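Local atomic coordinates of hypothetical protein (Trypanosoma cruzi, PDB entry 1YZV), a protein that is of unknown function but belongs to the isochorismatase superfamily of alpha/beta proteins and may act as a ribonuclease. Residues G51-L56 with P83-V88; F44-F49 with S61-T66; V65-Q68 with G74-S77; T172-L177 with P194-T199. All coordinates share one frame; numbering follows the deposited sequence.

Contact 1: residues G51-L56 with P83-V88; sequences GLHTAL and PPDAHV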
loop_
_atom_site.group_PDB
_atom_site.type_symbol
_atom_site.label_atom_id
_atom_site.label_comp_id
_atom_site.label_asym_id
_atom_site.label_seq_id
_atom_site.Cartn_x
_atom_site.Cartn_y
_atom_site.Cartn_z
ATOM N N GLY A 51 -27.320 14.294 -6.058
ATOM C CA GLY A 51 -27.315 15.405 -6.987
ATOM C C GLY A 51 -26.713 15.038 -8.337
ATOM O O GLY A 51 -27.231 15.402 -9.400
ATOM N N LEU A 52 -25.603 14.312 -8.323
ATOM C CA LEU A 52 -25.032 13.821 -9.567
ATOM C C LEU A 52 -25.994 12.909 -10.374
ATOM O O LEU A 52 -26.205 13.105 -11.583
ATOM C CB LEU A 52 -23.716 13.096 -9.264
ATOM C CG LEU A 52 -22.976 12.577 -10.510
ATOM C CD1 LEU A 52 -22.644 13.712 -11.460
ATOM C CD2 LEU A 52 -21.754 11.780 -10.088
ATOM N N HIS A 53 -26.524 11.895 -9.713
ATOM C CA HIS A 53 -27.489 10.967 -10.271
ATOM C C HIS A 53 -28.653 11.717 -10.955
ATOM O O HIS A 53 -29.052 11.396 -12.089
ATOM C CB HIS A 53 -28.038 10.066 -9.150
ATOM C CG HIS A 53 -29.339 9.391 -9.481
ATOM N ND1 HIS A 53 -29.407 8.198 -10.179
ATOM C CD2 HIS A 53 -30.618 9.734 -9.191
ATOM C CE1 HIS A 53 -30.664 7.805 -10.230
ATOM N NE2 HIS A 53 -31.423 8.740 -9.682
ATOM N N THR A 54 -29.189 12.716 -10.261
ATOM C CA THR A 54 -30.311 13.529 -10.809
ATOM C C THR A 54 -29.907 14.349 -12.032
ATOM O O THR A 54 -30.641 14.355 -13.028
ATOM C CB THR A 54 -30.942 14.390 -9.693
ATOM O OG1 THR A 54 -31.518 13.481 -8.745
ATOM C CG2 THR A 54 -32.013 15.339 -10.236
ATOM N N ALA A 55 -28.673 14.854 -12.039
ATOM C CA ALA A 55 -28.134 15.559 -13.222
ATOM C C ALA A 55 -27.892 14.637 -14.431
ATOM O O ALA A 55 -28.107 15.045 -15.610
ATOM C CB ALA A 55 -26.852 16.268 -12.874
ATOM N N LEU A 56 -27.400 13.417 -14.173
ATOM C CA LEU A 56 -27.103 12.492 -15.261
ATOM C C LEU A 56 -28.384 11.927 -15.912
ATOM O O LEU A 56 -28.426 11.627 -17.117
ATOM C CB LEU A 56 -26.171 11.380 -14.781
ATOM C CG LEU A 56 -24.823 11.750 -14.144
ATOM C CD1 LEU A 56 -24.047 10.469 -13.728
ATOM C CD2 LEU A 56 -24.017 12.603 -15.073
ATOM N N PRO A 83 -32.961 10.785 -4.078
ATOM C CA PRO A 83 -33.693 11.134 -5.303
ATOM C C PRO A 83 -35.080 10.499 -5.323
ATOM O O PRO A 83 -35.256 9.416 -4.730
ATOM C CB PRO A 83 -32.830 10.531 -6.423
ATOM C CG PRO A 83 -31.619 10.039 -5.805
ATOM C CD PRO A 83 -31.778 9.967 -4.345
ATOM N N PRO A 84 -36.031 11.097 -6.077
ATOM C CA PRO A 84 -37.402 10.562 -6.057
ATOM C C PRO A 84 -37.499 9.172 -6.676
ATOM O O PRO A 84 -38.333 8.407 -6.270
ATOM C CB PRO A 84 -38.219 11.588 -6.847
ATOM C CG PRO A 84 -37.237 12.521 -7.485
ATOM C CD PRO A 84 -35.934 12.392 -6.795
ATOM N N ASP A 85 -36.544 8.816 -7.535
ATOM C CA ASP A 85 -36.497 7.496 -8.136
ATOM C C ASP A 85 -35.483 6.522 -7.507
ATOM O O ASP A 85 -35.133 5.513 -8.101
ATOM C CB ASP A 85 -36.287 7.622 -9.662
ATOM C CG ASP A 85 -34.953 8.285 -10.040
ATOM O OD1 ASP A 85 -34.185 8.728 -9.158
ATOM O OD2 ASP A 85 -34.677 8.390 -11.250
ATOM N N ALA A 86 -35.024 6.812 -6.292
ATOM C CA ALA A 86 -34.178 5.880 -5.550
ATOM C C ALA A 86 -34.910 4.564 -5.357
ATOM O O ALA A 86 -36.116 4.561 -5.177
ATOM C CB ALA A 86 -33.826 6.456 -4.173
ATOM N N HIS A 87 -34.202 3.447 -5.502
ATOM C CA HIS A 87 -34.756 2.118 -5.183
ATOM C C HIS A 87 -34.226 1.707 -3.795
ATOM O O HIS A 87 -32.992 1.639 -3.593
ATOM C CB HIS A 87 -34.283 1.124 -6.232
ATOM C CG HIS A 87 -34.639 1.499 -7.638
ATOM N ND1 HIS A 87 -35.748 0.979 -8.282
ATOM C CD2 HIS A 87 -33.964 2.218 -8.576
ATOM C CE1 HIS A 87 -35.761 1.394 -9.539
ATOM N NE2 HIS A 87 -34.703 2.165 -9.739
ATOM N N VAL A 88 -35.126 1.585 -2.814
ATOM C CA VAL A 88 -34.757 1.354 -1.432
ATOM C C VAL A 88 -35.203 -0.051 -0.995
ATOM O O VAL A 88 -36.338 -0.441 -1.242
ATOM C CB VAL A 88 -35.370 2.396 -0.518
ATOM C CG1 VAL A 88 -34.914 2.213 0.931
ATOM C CG2 VAL A 88 -35.045 3.805 -1.006
HETATM O O HOH W 1 -33.676 12.015 -9.637
#

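Contact 2: residues F44-F49 with S61-T66; sequences FVANRF and SVYIVT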
loop_
_atom_site.group_PDB
_atom_site.type_symbol
_atom_site.label_atom_id
_atom_site.label_comp_id
_atom_site.label_asym_id
_atom_site.label_seq_id
_atom_site.Cartn_x
_atom_site.Cartn_y
_atom_site.Cartn_z
ATOM N N PHE A 44 -23.170 13.504 3.604
ATOM C CA PHE A 44 -22.722 14.480 2.594
ATOM C C PHE A 44 -22.431 13.851 1.230
ATOM O O PHE A 44 -22.866 14.397 0.190
ATOM C CB PHE A 44 -21.483 15.281 3.115
ATOM C CG PHE A 44 -20.856 16.216 2.094
ATOM C CD1 PHE A 44 -21.281 17.512 1.947
ATOM C CD2 PHE A 44 -19.796 15.802 1.316
ATOM C CE1 PHE A 44 -20.653 18.351 1.039
ATOM C CE2 PHE A 44 -19.152 16.644 0.464
ATOM C CZ PHE A 44 -19.581 17.886 0.284
ATOM N N VAL A 45 -21.723 12.709 1.243
ATOM C CA VAL A 45 -21.400 11.977 0.032
ATOM C C VAL A 45 -22.675 11.381 -0.605
ATOM O O VAL A 45 -22.840 11.406 -1.840
ATOM C CB VAL A 45 -20.300 10.888 0.255
ATOM C CG1 VAL A 45 -20.185 9.958 -0.922
ATOM C CG2 VAL A 45 -18.971 11.532 0.516
ATOM N N ALA A 46 -23.591 10.889 0.221
ATOM C CA ALA A 46 -24.879 10.384 -0.277
ATOM C C ALA A 46 -25.667 11.470 -1.040
ATOM O O ALA A 46 -26.195 11.226 -2.143
ATOM C CB ALA A 46 -25.717 9.797 0.859
ATOM N N ASN A 47 -25.665 12.673 -0.477
ATOM C CA ASN A 47 -26.271 13.848 -1.089
ATOM C C ASN A 47 -25.585 14.369 -2.350
ATOM O O ASN A 47 -26.234 14.731 -3.334
ATOM C CB ASN A 47 -26.400 14.960 -0.055
ATOM C CG ASN A 47 -27.540 14.718 0.914
ATOM O OD1 ASN A 47 -28.520 14.054 0.565
ATOM N ND2 ASN A 47 -27.370 15.163 2.175
ATOM N N ARG A 48 -24.261 14.293 -2.361
ATOM C CA ARG A 48 -23.502 14.660 -3.531
ATOM C C ARG A 48 -23.822 13.738 -4.706
ATOM O O ARG A 48 -24.031 14.184 -5.855
ATOM C CB ARG A 48 -22.005 14.596 -3.181
ATOM C CG ARG A 48 -21.102 14.713 -4.361
ATOM C CD ARG A 48 -19.669 14.921 -3.921
ATOM N NE ARG A 48 -19.428 16.282 -3.468
ATOM C CZ ARG A 48 -18.235 16.733 -3.080
ATOM N NH1 ARG A 48 -17.168 15.910 -3.068
ATOM N NH2 ARG A 48 -18.083 18.026 -2.813
ATOM N N PHE A 49 -23.791 12.437 -4.445
ATOM C CA PHE A 49 -24.130 11.455 -5.500
ATOM C C PHE A 49 -25.605 11.467 -5.895
ATOM O O PHE A 49 -25.944 11.212 -7.058
ATOM C CB PHE A 49 -23.708 10.050 -5.086
ATOM C CG PHE A 49 -22.190 9.866 -4.963
ATOM C CD1 PHE A 49 -21.331 10.405 -5.887
ATOM C CD2 PHE A 49 -21.675 8.967 -4.036
ATOM C CE1 PHE A 49 -19.943 10.166 -5.813
ATOM C CE2 PHE A 49 -20.310 8.727 -3.939
ATOM C CZ PHE A 49 -19.442 9.323 -4.833
ATOM N N SER A 61 -27.865 6.623 -14.969
ATOM C CA SER A 61 -27.655 6.464 -13.533
ATOM C C SER A 61 -28.843 5.800 -12.880
ATOM O O SER A 61 -29.989 6.171 -13.187
ATOM C CB SER A 61 -27.369 7.845 -12.889
ATOM O OG SER A 61 -27.113 7.719 -11.503
ATOM N N VAL A 62 -28.548 4.913 -11.908
ATOM C CA VAL A 62 -29.518 4.313 -11.015
ATOM C C VAL A 62 -29.002 4.438 -9.583
ATOM O O VAL A 62 -27.800 4.385 -9.347
ATOM C CB VAL A 62 -29.837 2.838 -11.401
ATOM C CG1 VAL A 62 -28.623 1.979 -11.350
ATOM C CG2 VAL A 62 -30.977 2.262 -10.528
ATOM N N TYR A 63 -29.901 4.783 -8.661
ATOM C CA TYR A 63 -29.541 5.035 -7.251
ATOM C C TYR A 63 -30.249 3.991 -6.383
ATOM O O TYR A 63 -31.491 4.013 -6.249
ATOM C CB TYR A 63 -29.972 6.468 -6.870
ATOM C CG TYR A 63 -29.297 7.079 -5.668
ATOM C CD1 TYR A 63 -29.689 6.733 -4.362
ATOM C CD2 TYR A 63 -28.254 7.985 -5.815
ATOM C CE1 TYR A 63 -29.054 7.251 -3.256
ATOM C CE2 TYR A 63 -27.629 8.539 -4.683
ATOM C CZ TYR A 63 -28.067 8.183 -3.408
ATOM O OH TYR A 63 -27.461 8.723 -2.297
ATOM N N ILE A 64 -29.437 3.133 -5.768
ATOM C CA ILE A 64 -29.856 1.993 -4.987
ATOM C C ILE A 64 -29.450 2.140 -3.531
ATOM O O ILE A 64 -28.280 2.407 -3.214
ATOM C CB ILE A 64 -29.237 0.680 -5.585
ATOM C CG1 ILE A 64 -29.614 0.639 -7.060
ATOM C CG2 ILE A 64 -29.646 -0.543 -4.753
ATOM C CD1 ILE A 64 -29.387 -0.601 -7.729
ATOM N N VAL A 65 -30.452 2.066 -2.657
ATOM C CA VAL A 65 -30.275 2.191 -1.213
ATOM C C VAL A 65 -30.681 0.875 -0.545
ATOM O O VAL A 65 -31.742 0.286 -0.855
ATOM C CB VAL A 65 -31.151 3.319 -0.645
ATOM C CG1 VAL A 65 -30.846 3.545 0.815
ATOM C CG2 VAL A 65 -30.965 4.617 -1.471
ATOM N N THR A 66 -29.837 0.400 0.364
ATOM C CA THR A 66 -30.241 -0.694 1.238
ATOM C C THR A 66 -30.293 -0.228 2.689
ATOM O O THR A 66 -29.688 0.773 3.074
ATOM C CB THR A 66 -29.308 -1.903 1.130
ATOM O OG1 THR A 66 -27.948 -1.497 1.408
ATOM C CG2 THR A 66 -29.433 -2.514 -0.247
#

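Contact 3: residues V65-Q68 with G74-S77; sequences VTEQ and GATS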
loop_
_atom_site.group_PDB
_atom_site.type_symbol
_atom_site.label_atom_id
_atom_site.label_comp_id
_atom_site.label_asym_id
_atom_site.label_seq_id
_atom_site.Cartn_x
_atom_site.Cartn_y
_atom_site.Cartn_z
ATOM N N VAL A 65 -30.452 2.066 -2.657
ATOM C CA VAL A 65 -30.275 2.191 -1.213
ATOM C C VAL A 65 -30.681 0.875 -0.545
ATOM O O VAL A 65 -31.742 0.286 -0.855
ATOM C CB VAL A 65 -31.151 3.319 -0.645
ATOM C CG1 VAL A 65 -30.846 3.545 0.815
ATOM C CG2 VAL A 65 -30.965 4.617 -1.471
ATOM N N THR A 66 -29.837 0.400 0.364
ATOM C CA THR A 66 -30.241 -0.694 1.238
ATOM C C THR A 66 -30.293 -0.228 2.689
ATOM O O THR A 66 -29.688 0.773 3.074
ATOM C CB THR A 66 -29.308 -1.903 1.130
ATOM O OG1 THR A 66 -27.948 -1.497 1.408
ATOM C CG2 THR A 66 -29.433 -2.514 -0.247
ATOM N N GLU A 67 -31.131 -0.909 3.455
ATOM C CA GLU A 67 -31.221 -0.709 4.880
ATOM C C GLU A 67 -31.120 -2.058 5.520
ATOM O O GLU A 67 -31.897 -2.977 5.194
ATOM C CB GLU A 67 -32.536 -0.027 5.206
ATOM C CG GLU A 67 -32.681 1.351 4.538
ATOM C CD GLU A 67 -34.019 2.053 4.772
ATOM O OE1 GLU A 67 -35.008 1.363 5.054
ATOM O OE2 GLU A 67 -34.099 3.305 4.546
ATOM N N GLN A 68 -30.157 -2.191 6.412
ATOM C CA GLN A 68 -29.962 -3.417 7.185
ATOM C C GLN A 68 -30.955 -3.453 8.338
ATOM O O GLN A 68 -31.049 -2.496 9.104
ATOM C CB GLN A 68 -28.558 -3.485 7.759
ATOM C CG GLN A 68 -28.261 -4.704 8.590
ATOM C CD GLN A 68 -28.023 -5.957 7.764
ATOM O OE1 GLN A 68 -27.849 -5.884 6.538
ATOM N NE2 GLN A 68 -27.919 -7.106 8.447
ATOM N N GLY A 74 -33.130 1.426 12.215
ATOM C CA GLY A 74 -33.717 2.644 11.715
ATOM C C GLY A 74 -33.688 2.773 10.194
ATOM O O GLY A 74 -33.028 1.995 9.458
ATOM N N ALA A 75 -34.405 3.767 9.704
ATOM C CA ALA A 75 -34.371 4.057 8.261
ATOM C C ALA A 75 -33.063 4.708 7.896
ATOM O O ALA A 75 -32.325 5.185 8.768
ATOM C CB ALA A 75 -35.536 4.978 7.877
ATOM N N THR A 76 -32.860 4.860 6.598
ATOM C CA THR A 76 -31.831 5.730 6.049
ATOM C C THR A 76 -31.944 7.122 6.699
ATOM O O THR A 76 -33.058 7.621 6.947
ATOM C CB THR A 76 -31.971 5.789 4.500
ATOM O OG1 THR A 76 -31.727 4.480 3.966
ATOM C CG2 THR A 76 -30.987 6.792 3.846
ATOM N N SER A 77 -30.800 7.722 7.024
ATOM C CA SER A 77 -30.780 8.991 7.708
ATOM C C SER A 77 -31.643 10.037 7.034
ATOM O O SER A 77 -31.536 10.251 5.837
ATOM C CB SER A 77 -29.333 9.536 7.854
ATOM O OG SER A 77 -29.360 10.949 8.022
HETATM O O HOH W 2 -29.126 3.575 3.452
#

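Contact 4: residues T172-L177 with P194-T199; sequences TSESIL and PLMKQT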
loop_
_atom_site.group_PDB
_atom_site.type_symbol
_atom_site.label_atom_id
_atom_site.label_comp_id
_atom_site.label_asym_id
_atom_site.label_seq_id
_atom_site.Cartn_x
_atom_site.Cartn_y
_atom_site.Cartn_z
ATOM N N THR A 172 -12.240 9.050 -4.150
ATOM C CA THR A 172 -13.051 9.994 -3.346
ATOM C C THR A 172 -14.181 10.526 -4.207
ATOM O O THR A 172 -14.045 10.600 -5.415
ATOM C CB THR A 172 -12.210 11.164 -2.780
ATOM O OG1 THR A 172 -11.569 11.846 -3.852
ATOM C CG2 THR A 172 -11.171 10.663 -1.792
ATOM N N SER A 173 -15.236 11.048 -3.569
ATOM C CA SER A 173 -16.416 11.533 -4.308
ATOM C C SER A 173 -16.089 12.606 -5.355
ATOM O O SER A 173 -16.595 12.570 -6.500
ATOM C CB SER A 173 -17.508 11.999 -3.316
ATOM O OG SER A 173 -17.081 13.124 -2.501
ATOM N N GLU A 174 -15.161 13.502 -5.039
ATOM C CA GLU A 174 -14.847 14.557 -5.995
ATOM C C GLU A 174 -14.118 13.990 -7.236
ATOM O O GLU A 174 -14.448 14.345 -8.372
ATOM C CB GLU A 174 -14.017 15.669 -5.334
ATOM C CG GLU A 174 -13.821 16.824 -6.272
ATOM C CD GLU A 174 -13.220 18.024 -5.595
ATOM O OE1 GLU A 174 -13.966 18.741 -4.883
ATOM O OE2 GLU A 174 -12.022 18.238 -5.828
ATOM N N SER A 175 -13.225 13.034 -6.998
ATOM C CA SER A 175 -12.501 12.364 -8.036
ATOM C C SER A 175 -13.446 11.559 -8.900
ATOM O O SER A 175 -13.396 11.685 -10.122
ATOM C CB SER A 175 -11.438 11.469 -7.457
ATOM O OG SER A 175 -10.549 11.032 -8.454
ATOM N N ILE A 176 -14.425 10.944 -8.240
ATOM C CA ILE A 176 -15.437 10.123 -8.909
ATOM C C ILE A 176 -16.321 10.992 -9.838
ATOM O O ILE A 176 -16.466 10.684 -11.041
ATOM C CB ILE A 176 -16.237 9.333 -7.887
ATOM C CG1 ILE A 176 -15.362 8.220 -7.305
ATOM C CG2 ILE A 176 -17.567 8.803 -8.440
ATOM C CD1 ILE A 176 -15.841 7.683 -5.974
ATOM N N LEU A 177 -16.784 12.135 -9.329
ATOM C CA LEU A 177 -17.553 13.049 -10.154
ATOM C C LEU A 177 -16.813 13.395 -11.454
ATOM O O LEU A 177 -17.398 13.356 -12.561
ATOM C CB LEU A 177 -17.897 14.323 -9.362
ATOM C CG LEU A 177 -19.279 14.399 -8.780
ATOM C CD1 LEU A 177 -19.537 13.232 -7.834
ATOM C CD2 LEU A 177 -19.505 15.747 -8.100
ATOM N N PRO A 194 -21.427 23.024 -9.082
ATOM C CA PRO A 194 -21.809 23.506 -7.738
ATOM C C PRO A 194 -21.704 22.451 -6.624
ATOM O O PRO A 194 -21.350 22.810 -5.499
ATOM C CB PRO A 194 -23.272 23.952 -7.920
ATOM C CG PRO A 194 -23.385 24.238 -9.387
ATOM C CD PRO A 194 -22.546 23.192 -10.031
ATOM N N LEU A 195 -21.832 21.161 -6.969
ATOM C CA LEU A 195 -21.710 20.097 -5.968
ATOM C C LEU A 195 -20.304 20.040 -5.428
ATOM O O LEU A 195 -20.100 19.868 -4.236
ATOM C CB LEU A 195 -22.074 18.740 -6.533
ATOM C CG LEU A 195 -23.502 18.551 -7.040
ATOM C CD1 LEU A 195 -23.624 17.190 -7.724
ATOM C CD2 LEU A 195 -24.478 18.669 -5.903
ATOM N N MET A 196 -19.325 20.288 -6.292
ATOM C CA MET A 196 -17.944 20.256 -5.843
ATOM C C MET A 196 -17.494 21.443 -5.044
ATOM O O MET A 196 -16.525 21.331 -4.317
ATOM C CB MET A 196 -17.024 20.064 -7.019
ATOM C CG MET A 196 -16.958 18.600 -7.354
ATOM S SD MET A 196 -16.143 18.436 -8.879
ATOM C CE MET A 196 -14.609 19.329 -8.679
ATOM N N LYS A 197 -18.230 22.542 -5.130
ATOM C CA LYS A 197 -17.999 23.703 -4.280
ATOM C C LYS A 197 -18.558 23.549 -2.868
ATOM O O LYS A 197 -18.115 24.224 -1.971
ATOM C CB LYS A 197 -18.582 24.968 -4.931
ATOM C CG LYS A 197 -17.792 25.386 -6.174
ATOM C CD LYS A 197 -18.536 26.330 -7.133
ATOM C CE LYS A 197 -17.804 26.321 -8.503
ATOM N NZ LYS A 197 -18.112 27.447 -9.409
ATOM N N GLN A 198 -19.434 22.575 -2.633
ATOM C CA GLN A 198 -19.897 22.306 -1.287
ATOM C C GLN A 198 -18.762 21.677 -0.500
ATOM O O GLN A 198 -17.922 21.025 -1.083
ATOM C CB GLN A 198 -21.120 21.411 -1.335
ATOM C CG GLN A 198 -22.215 22.012 -2.135
ATOM C CD GLN A 198 -23.462 21.169 -2.192
ATOM O OE1 GLN A 198 -23.496 20.131 -2.834
ATOM N NE2 GLN A 198 -24.532 21.677 -1.611
ATOM N N THR A 199 -18.696 21.933 0.814
ATOM C CA THR A 199 -17.559 21.478 1.636
ATOM C C THR A 199 -17.987 20.347 2.564
ATOM O O THR A 199 -19.088 20.379 3.122
ATOM C CB THR A 199 -16.991 22.705 2.452
ATOM O OG1 THR A 199 -18.078 23.346 3.082
ATOM C CG2 THR A 199 -16.410 23.735 1.534
HETATM O O HOH W 3 -13.501 21.087 -4.367
#

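Contact 1: residues G51-L56 with P83-V88
His-53, on the last turn of helix 39-56, points its imidazole edge-on at the carboxylate of Asp-85, and the two side chains reach for each other from opposite directions. NE2 of His-53 donates to OD1 of Asp-85 at 2.8 Å in a nearly straight bond, with an N-H...O angle of 168°. The oxygen lies almost in the ring plane; the approach is on the syn side of OD1 but tilted out of the carboxylate plane, and the carboxylate is turned 60° against the ring instead of lying flat with it. With chi1 at 161°, CG of His-53 stands opposite the backbone N, which carries the ring away from the helix and out to the turn. Pro-83 crosses the same ring obliquely, its CG 3.5 Å from CD2 of His-53. This proline opens a type I beta turn closed by the bond from Ala-86 N to Pro-83 O (3.0 Å), and Asp-85 is the third residue of that turn. At the margin, a water 2.8 Å from OG1 of Thr-54 also makes a weak bond to OD1 of Asp-85. A histidine suits this buried place because its two nitrogens can serve two partners: ND1 is hydrogen-bonded to Ser-61 on strand 61-68. With both ring nitrogens engaged, the rotation of the imidazole is fixed, and the nearby carboxylate would be expected to raise the ring's basicity.

Contact 2: residues F44-F49 with S61-T66
The carbonyl oxygen of Ala-46, in the middle of helix 39-56, accepts a hydrogen bond of 2.8 Å from the phenolic OH of Tyr-63. The hydroxyl approaches from above the carbonyl plane, 37° out of it, at a C=O...O angle of 114°. Relative to the tyrosine ring, this oxygen lies at the edge, near the ring plane. Chi1 of -160° sets CG of Tyr-63 opposite its backbone N, a setting that carries the ring off the strand toward the helix. The small Ala-46 suits the spot: its methyl CB lies 3.8 Å from OH of Tyr-63 and probably lets the hydroxyl come up to the helix backbone. One turn on, the backbone of Phe-49 also meets the ring edge, its C atom 3.8 Å from CE2 of Tyr-63, while CB of Phe-49 packs on the same CE2 at 4.2 Å. The phenyl ring itself leads away, towards Phe-23 and Trp-116. The tyrosine thus bridges a buried interface, spending its one polar group on the helix backbone. Helix 39-56 rests here on strand 61-68, which runs parallel between strands 20-26 and 87-91, while helix 173-181 packs against Phe-49.

Contact 3: residues V65-Q68 with G74-S77
Glu-67 and Thr-76 join the C-terminal end of strand 61-68, the second strand in from one side of the parallel sheet of this isochorismatase-type alpha/beta fold, to the loop that follows helix 70-73. The hydrogen bonds come first. OE2 of Glu-67 accepts twice from one residue: OG1 of Thr-76 donates to it at 2.7 Å, and N of Thr-76 at 2.9 Å. The hydroxyl uses the anti lone pair of the oxygen, away from OE1, whereas the amide arrives 60° out of the carboxylate plane. A threonine fits because its backbone N-H and its hydroxyl can converge on one acceptor: chi1 of -64° places OG1 beside the backbone N, on the side facing the acid. Glutamate has the length to match, its chain running extended beyond CG and crossing the threonine at about a right angle.

Van der Waals contact is slighter. CG1 of Val-65 touches OG1 of Thr-76 at 3.4 Å, and CB of Ala-75 lies 4.0 Å from OE2 of Glu-67. Gly-74, leaving the helix with positive phi, turns the chain into this loop, and its O is hydrogen-bonded to the side-chain NE2 of Gln-29.

Water adds a third kind of link. One molecule donates both to O of Thr-66, at 2.9 Å, and to OG1 of Thr-76, at 2.8 Å, so that the threonine hydroxyl accepts from water while giving its own proton to Glu-67 OE2.

Contact 4: residues T172-L177 with P194-T199
The first turns of helix 173-181, preceded by Thr-172 at the N-cap position, lie beside the weakly bonded end of helix 189-197, with the CA atoms of Glu-174 and Met-196 6.5 Å apart. Met-196 gives the largest share of the contact. Its thioether crosses the Glu-174 side chain at about a right angle, and the bend at chi3 (53°) brings CE to 3.6 Å from CG of Glu-174. The flexible methionine thus lies across the aliphatic part of an acid whose carboxylate is employed otherwise: OE2 is hydrogen-bonded to His-121 of the third subunit. One turn along, Leu-177 runs antiparallel alongside the Met-196 side chain, its CD2 3.9 Å from CG of Met-196. The same methyl rests 4.2 Å from CB of Leu-195. A branched leucine suits this buried place, since it also packs against Phe-49 and Leu-52 of helix 39-56. Nearby, Thr-172 OG1 is hydrogen-bonded to Asp-152, and Ser-175 OG to the carbonyl O of His-121, both of the third subunit. Helix 189-197 thus packs on helices 39-56 and 173-181, which flank the parallel sheet of the alpha/beta fold, with helix 173-181 also forming part of a subunit interface.

Contact 2 is wholly buried, whereas contacts 1, 3 and 4 are partly buried. Contacts 1 and 2 both tie helix 39-56 to the sheet, the former through the turn before strand 87-91 and the latter through strand 61-68, and a backbone bond between His-87 and Val-65 joins them. Contact 3 shares Val-65 and Thr-66 with contact 2 but has its centre about 23 Å from that of contact 4, with no touch between those two. Chemistry follows place: carboxylates take hydrogen bonds in contacts 1 and 3, a phenol meets a helix carbonyl in contact 2, and contact 4 is mainly apolar. Arg-48 connects contacts 2 and 4, hydrogen-bonding to OG of Ser-173 and the carbonyl O of Leu-195.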